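C381 turret protein (Sulfolobus turreted icosahedral virus, PDB 4IND) forms part of the turret of an archaeal icosahedral virus, assembling as five chains that each carry three jelly-roll domains, and is probably displayed on the capsid surface. Local coordinates at residues A[274-279]-A[364-368]; A[310-314]-A[354-359]. All blocks are in the same frame, centred on the assembly; numbering follows the deposited sequence.

Contact 1 of 2, residues A[274-279]-A[364-368]; sequences QSVTLS and SVTIT
An antiparallel strand pair can separate a greasy face from a hydroxylated one, and segments 274-279 and 364-368 show how. The strands, 274-278 and 365-368, are extended, while S279 (psi 46°) already departs; the axes approach to 4.6 Å with 158° between the chain directions. L278 pairs with V365 and V276 with I367 as hydrogen-bonded pairs: L278 N to V365 O 2.7 Å, V365 N to L278 O 2.8 Å, V276 N to I367 O 2.9 Å and I367 N to V276 O 3.0 Å. T277 with T366 and S275 with T368 are the non-hydrogen-bonded pairs, each with CA atoms 4.3 Å apart.

L278 (m, then t) and I367 (p, then t) have the most surface covered. Belonging to successive hydrogen-bonded pairs, with T277-T366 between them, they meet diagonally, L278 CD1 to I367 CD1 4.2 Å, while I367 CG1 lies 4.1 Å from V276 CB. This face looks onto V311, C314 and A356 of the facing sheet. On the other face, S275, T277, T366 and T368 present hydroxyls. With chi1 near m in all four, these hydrogen-bond across the strands: S275 OG to T368 OG1 2.9 Å and T277 OG1 to T366 OG1 2.9 Å.

Strand 365-377 also pairs with strand 295-305, whereas 266-278 is an outermost strand within the chain: the joining of first and last strands, B and I, in the BIDG sheet of a jelly roll.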
ATOM      1  N   GLN A 274      -6.364  34.075  23.200  1.00 48.09           N
ATOM      2  CA  GLN A 274      -5.320  34.497  24.115  1.00 47.89           C
ATOM      3  C   GLN A 274      -5.124  35.993  23.995  1.00 49.94           C
ATOM      4  O   GLN A 274      -4.898  36.502  22.902  1.00 51.90           O
ATOM      5  CB  GLN A 274      -4.018  33.764  23.783  1.00 47.40           C
ATOM      6  CG  GLN A 274      -2.822  34.211  24.604  1.00 54.93           C
ATOM      7  CD  GLN A 274      -2.948  33.829  26.060  1.00 64.92           C
ATOM      8  OE1 GLN A 274      -3.309  32.699  26.386  1.00 73.34           O
ATOM      9  NE2 GLN A 274      -2.658  34.775  26.948  1.00 69.19           N
ATOM     10  N   SER A 275      -5.217  36.703  25.115  1.00 52.31           N
ATOM     11  CA  SER A 275      -4.975  38.138  25.115  1.00 52.62           C
ATOM     12  C   SER A 275      -3.559  38.469  25.545  1.00 55.10           C
ATOM     13  O   SER A 275      -2.947  37.747  26.335  1.00 61.68           O
ATOM     14  CB  SER A 275      -5.974  38.866  26.008  1.00 55.59           C
ATOM     15  OG  SER A 275      -7.237  38.935  25.378  1.00 59.70           O
ATOM     16  N   VAL A 276      -3.043  39.565  25.003  1.00 47.65           N
ATOM     17  CA  VAL A 276      -1.709  40.038  25.347  1.00 50.16           C
ATOM     18  C   VAL A 276      -1.769  41.539  25.499  1.00 60.81           C
ATOM     19  O   VAL A 276      -2.277  42.244  24.622  1.00 62.87           O
ATOM     20  CB  VAL A 276      -0.678  39.670  24.274  1.00 50.02           C
ATOM     21  CG1 VAL A 276       0.657  40.311  24.598  1.00 60.57           C
ATOM     22  CG2 VAL A 276      -0.538  38.163  24.186  1.00 42.99           C
ATOM     23  N   THR A 277      -1.267  42.034  26.623  1.00 60.89           N
ATOM     24  CA  THR A 277      -1.264  43.463  26.877  1.00 59.60           C
ATOM     25  C   THR A 277       0.117  44.043  26.648  1.00 60.63           C
ATOM     26  O   THR A 277       1.102  43.581  27.230  1.00 67.70           O
ATOM     27  CB  THR A 277      -1.743  43.782  28.300  1.00 58.85           C
ATOM     28  OG1 THR A 277      -3.119  43.411  28.428  1.00 61.13           O
ATOM     29  CG2 THR A 277      -1.605  45.258  28.587  1.00 59.83           C
ATOM     30  N   LEU A 278       0.181  45.059  25.794  1.00 58.44           N
ATOM     31  CA  LEU A 278       1.450  45.635  25.377  1.00 58.98           C
ATOM     32  C   LEU A 278       1.618  47.015  25.970  1.00 65.21           C
ATOM     33  O   LEU A 278       0.710  47.843  25.903  1.00 65.25           O
ATOM     34  CB  LEU A 278       1.526  45.708  23.847  1.00 60.84           C
ATOM     35  CG  LEU A 278       1.374  44.374  23.106  1.00 58.34           C
ATOM     36  CD1 LEU A 278       1.203  44.591  21.607  1.00 44.86           C
ATOM     37  CD2 LEU A 278       2.557  43.457  23.388  1.00 59.44           C
ATOM     38  N   SER A 279       2.784  47.275  26.544  1.00 70.08           N
ATOM     39  CA  SER A 279       3.035  48.566  27.166  1.00 71.63           C
ATOM     40  C   SER A 279       4.464  49.053  26.946  1.00 76.12           C
ATOM     41  O   SER A 279       5.121  49.515  27.882  1.00 78.95           O
ATOM     42  CB  SER A 279       2.724  48.496  28.660  1.00 74.75           C
ATOM     43  OG  SER A 279       3.436  47.429  29.266  1.00 80.02           O
ATOM     44  N   SER A 364      -1.307  51.408  27.363  1.00 81.55           N
ATOM     45  CA  SER A 364      -1.135  50.028  26.936  1.00 78.08           C
ATOM     46  C   SER A 364      -2.178  49.651  25.890  1.00 74.19           C
ATOM     47  O   SER A 364      -3.252  50.247  25.831  1.00 71.85           O
ATOM     48  CB  SER A 364      -1.213  49.082  28.138  1.00 77.46           C
ATOM     49  OG  SER A 364      -2.513  49.089  28.704  1.00 78.86           O
ATOM     50  N   VAL A 365      -1.843  48.668  25.057  1.00 68.66           N
ATOM     51  CA  VAL A 365      -2.756  48.156  24.045  1.00 62.02           C
ATOM     52  C   VAL A 365      -2.938  46.664  24.266  1.00 61.12           C
ATOM     53  O   VAL A 365      -1.961  45.933  24.465  1.00 52.59           O
ATOM     54  CB  VAL A 365      -2.195  48.348  22.629  1.00 64.38           C
ATOM     55  CG1 VAL A 365      -3.262  48.040  21.586  1.00 61.43           C
ATOM     56  CG2 VAL A 365      -1.663  49.748  22.449  1.00 70.94           C
ATOM     57  N   THR A 366      -4.186  46.211  24.229  1.00 60.09           N
ATOM     58  CA  THR A 366      -4.477  44.795  24.397  1.00 59.73           C
ATOM     59  C   THR A 366      -4.967  44.205  23.082  1.00 55.09           C
ATOM     60  O   THR A 366      -5.948  44.672  22.502  1.00 57.87           O
ATOM     61  CB  THR A 366      -5.531  44.548  25.503  1.00 61.53           C
ATOM     62  OG1 THR A 366      -4.997  44.934  26.775  1.00 67.48           O
ATOM     63  CG2 THR A 366      -5.916  43.075  25.553  1.00 52.91           C
ATOM     64  N   ILE A 367      -4.269  43.182  22.613  1.00 47.18           N
ATOM     65  CA  ILE A 367      -4.668  42.472  21.412  1.00 48.09           C
ATOM     66  C   ILE A 367      -5.095  41.067  21.783  1.00 47.54           C
ATOM     67  O   ILE A 367      -4.663  40.524  22.799  1.00 55.95           O
ATOM     68  CB  ILE A 367      -3.519  42.391  20.411  1.00 40.81           C
ATOM     69  CG1 ILE A 367      -2.324  41.697  21.055  1.00 49.19           C
ATOM     70  CG2 ILE A 367      -3.118  43.782  19.941  1.00 52.11           C
ATOM     71  CD1 ILE A 367      -1.166  41.495  20.105  1.00 51.67           C
ATOM     72  N   THR A 368      -5.947  40.480  20.959  1.00 44.70           N
ATOM     73  CA  THR A 368      -6.450  39.149  21.237  1.00 43.42           C
ATOM     74  C   THR A 368      -6.236  38.260  20.037  1.00 47.28           C
ATOM     75  O   THR A 368      -6.694  38.579  18.936  1.00 45.44           O
ATOM     76  CB  THR A 368      -7.935  39.186  21.607  1.00 49.32           C
ATOM     77  OG1 THR A 368      -8.101  39.953  22.806  1.00 54.09           O
ATOM     78  CG2 THR A 368      -8.467  37.771  21.837  1.00 47.24           C
TER

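Contact 2 of 2, residues A[310-314]-A[354-359]; sequences AVTQC and LVANGG
Two successive amides sharing one carbonyl define this contact: T312 N lies 2.9 Å and Q313 N 3.2 Å from N357 O. It is a classic beta bulge, placed between strands E and H of a jelly roll's CHEF sheet. T312 takes the bulge's first position with near-helical angles (phi -102°, psi -21°), and Q313 returns to extended geometry (-145°, 135°). N357 N completes its pair with a bond to Q313 O at 2.9 Å, and T312 OG1 (chi1 p) adds a weak one to N357 O at 3.3 Å.

Otherwise the segments run antiparallel, 171° between directions and 4.3 Å between axes. The extra residue shifts the register by one: V311 faces G358, but C314 faces A356, both as non-hydrogen-bonded pairs. Before the bulge, G359 N donates to A310 O at 2.9 Å. G358 adopts phi 145° and psi -173°, and a CB there would stand 2.5 Å from A310 O, so the close approach depends on the missing side chain.

Q313, fully extended at chi1 and chi2, has the largest covered area; its NE2 passes 3.5 Å from V355 CG1, while its amide bonds outside the contact, OE1 to Q282 and NE2 to Q315. On the interior face V311 and C314 meet strand 365-377. V311 CG1 sits 3.5 Å from N357 O, and C314 SG touches L354 CD1 at 4.2 Å.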
ATOM      1  N   ALA A 310      -0.514  51.635  17.079  1.00 67.54           N
ATOM      2  CA  ALA A 310       0.291  51.556  18.297  1.00 66.27           C
ATOM      3  C   ALA A 310       0.993  50.206  18.449  1.00 58.20           C
ATOM      4  O   ALA A 310       1.861  50.058  19.304  1.00 59.14           O
ATOM      5  CB  ALA A 310      -0.561  51.850  19.522  1.00 72.12           C
ATOM      6  N   VAL A 311       0.615  49.229  17.624  1.00 58.62           N
ATOM      7  CA  VAL A 311       1.255  47.913  17.624  1.00 55.80           C
ATOM      8  C   VAL A 311       2.287  47.848  16.505  1.00 59.47           C
ATOM      9  O   VAL A 311       1.950  48.020  15.336  1.00 61.06           O
ATOM     10  CB  VAL A 311       0.224  46.777  17.433  1.00 55.83           C
ATOM     11  CG1 VAL A 311       0.891  45.397  17.587  1.00 53.04           C
ATOM     12  CG2 VAL A 311      -0.920  46.930  18.415  1.00 52.68           C
ATOM     13  N   THR A 312       3.539  47.599  16.870  1.00 61.40           N
ATOM     14  CA  THR A 312       4.648  47.610  15.918  1.00 62.52           C
ATOM     15  C   THR A 312       5.086  46.211  15.504  1.00 57.55           C
ATOM     16  O   THR A 312       5.729  46.031  14.470  1.00 57.08           O
ATOM     17  CB  THR A 312       5.864  48.321  16.515  1.00 65.45           C
ATOM     18  OG1 THR A 312       6.269  47.647  17.715  1.00 67.85           O
ATOM     19  CG2 THR A 312       5.528  49.769  16.837  1.00 65.48           C
ATOM     20  N   GLN A 313       4.752  45.225  16.327  1.00 53.97           N
ATOM     21  CA  GLN A 313       5.094  43.849  16.013  1.00 50.22           C
ATOM     22  C   GLN A 313       4.014  42.907  16.491  1.00 51.46           C
ATOM     23  O   GLN A 313       3.515  43.028  17.604  1.00 59.63           O
ATOM     24  CB  GLN A 313       6.435  43.453  16.634  1.00 51.51           C
ATOM     25  CG  GLN A 313       6.807  41.985  16.387  1.00 50.85           C
ATOM     26  CD  GLN A 313       8.097  41.569  17.081  1.00 59.00           C
ATOM     27  OE1 GLN A 313       8.490  42.154  18.095  1.00 66.20           O
ATOM     28  NE2 GLN A 313       8.762  40.553  16.534  1.00 55.08           N
ATOM     29  N   CYS A 314       3.658  41.960  15.638  1.00 49.29           N
ATOM     30  CA  CYS A 314       2.685  40.956  16.008  1.00 48.20           C
ATOM     31  C   CYS A 314       2.891  39.773  15.083  1.00 46.74           C
ATOM     32  O   CYS A 314       2.314  39.723  13.995  1.00 45.69           O
ATOM     33  CB  CYS A 314       1.264  41.525  15.895  1.00 41.88           C
ATOM     34  SG  CYS A 314      -0.011  40.423  16.557  1.00 51.53           S
ATOM     35  N   LEU A 354       3.390  33.777  20.383  1.00 43.98           N
ATOM     36  CA  LEU A 354       3.118  35.073  19.772  1.00 40.70           C
ATOM     37  C   LEU A 354       4.148  36.072  20.266  1.00 44.41           C
ATOM     38  O   LEU A 354       4.352  36.235  21.479  1.00 41.16           O
ATOM     39  CB  LEU A 354       1.727  35.569  20.144  1.00 44.41           C
ATOM     40  CG  LEU A 354       1.291  36.869  19.469  1.00 40.83           C
ATOM     41  CD1 LEU A 354       1.036  36.642  17.988  1.00 40.02           C
ATOM     42  CD2 LEU A 354       0.046  37.415  20.139  1.00 41.76           C
ATOM     43  N   VAL A 355       4.817  36.727  19.330  1.00 42.84           N
ATOM     44  CA  VAL A 355       5.786  37.745  19.684  1.00 41.98           C
ATOM     45  C   VAL A 355       5.192  39.075  19.257  1.00 45.16           C
ATOM     46  O   VAL A 355       4.832  39.255  18.102  1.00 47.39           O
ATOM     47  CB  VAL A 355       7.141  37.509  18.997  1.00 39.37           C
ATOM     48  CG1 VAL A 355       8.135  38.593  19.397  1.00 41.81           C
ATOM     49  CG2 VAL A 355       7.690  36.132  19.361  1.00 44.90           C
ATOM     50  N   ALA A 356       5.071  40.002  20.194  1.00 37.13           N
ATOM     51  CA  ALA A 356       4.392  41.252  19.914  1.00 46.86           C
ATOM     52  C   ALA A 356       5.083  42.399  20.624  1.00 48.36           C
ATOM     53  O   ALA A 356       5.781  42.199  21.621  1.00 50.12           O
ATOM     54  CB  ALA A 356       2.926  41.168  20.333  1.00 46.62           C
ATOM     55  N   ASN A 357       4.886  43.602  20.098  1.00 41.47           N
ATOM     56  CA  ASN A 357       5.454  44.790  20.699  1.00 52.21           C
ATOM     57  C   ASN A 357       4.596  45.993  20.334  1.00 57.18           C
ATOM     58  O   ASN A 357       3.921  45.998  19.296  1.00 52.32           O
ATOM     59  CB  ASN A 357       6.900  44.990  20.236  1.00 47.73           C
ATOM     60  CG  ASN A 357       7.663  45.960  21.119  1.00 54.99           C
ATOM     61  OD1 ASN A 357       7.109  46.549  22.056  1.00 64.59           O
ATOM     62  ND2 ASN A 357       8.947  46.127  20.830  1.00 51.51           N
ATOM     63  N   GLY A 358       4.616  47.009  21.188  1.00 57.58           N
ATOM     64  CA  GLY A 358       3.795  48.185  20.973  1.00 62.12           C
ATOM     65  C   GLY A 358       3.282  48.773  22.274  1.00 63.08           C
ATOM     66  O   GLY A 358       3.670  48.341  23.359  1.00 67.54           O
ATOM     67  N   GLY A 359       2.404  49.765  22.163  1.00 66.17           N
ATOM     68  CA  GLY A 359       1.883  50.449  23.330  1.00 66.25           C
ATOM     69  C   GLY A 359       2.969  51.263  23.997  1.00 70.74           C
ATOM     70  O   GLY A 359       4.083  51.362  23.480  1.00 75.26           O
TER

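Contacts 1 and 2 belong to opposing sheets of the same jelly roll, their centres about 8 Å apart, with contact 2 nested in the chain between the segments of contact 1. They meet in the sandwich interior: L278 CD2 packs on A356 CB at 3.8 Å, and V365 CG2 reaches A310 CB at 3.8 Å. Contact 1 has a regular ladder and exposes its outer face, where hydroxyls pair. Contact 2, with more of its residues buried, breaks register at a bulge, depends on glycine and turns the amide of Q313 to outside partners. Strand 351-358 supplies a partner to contact 2 and strand 365-377 one to contact 1; consecutive in the chain, they link the two sheets.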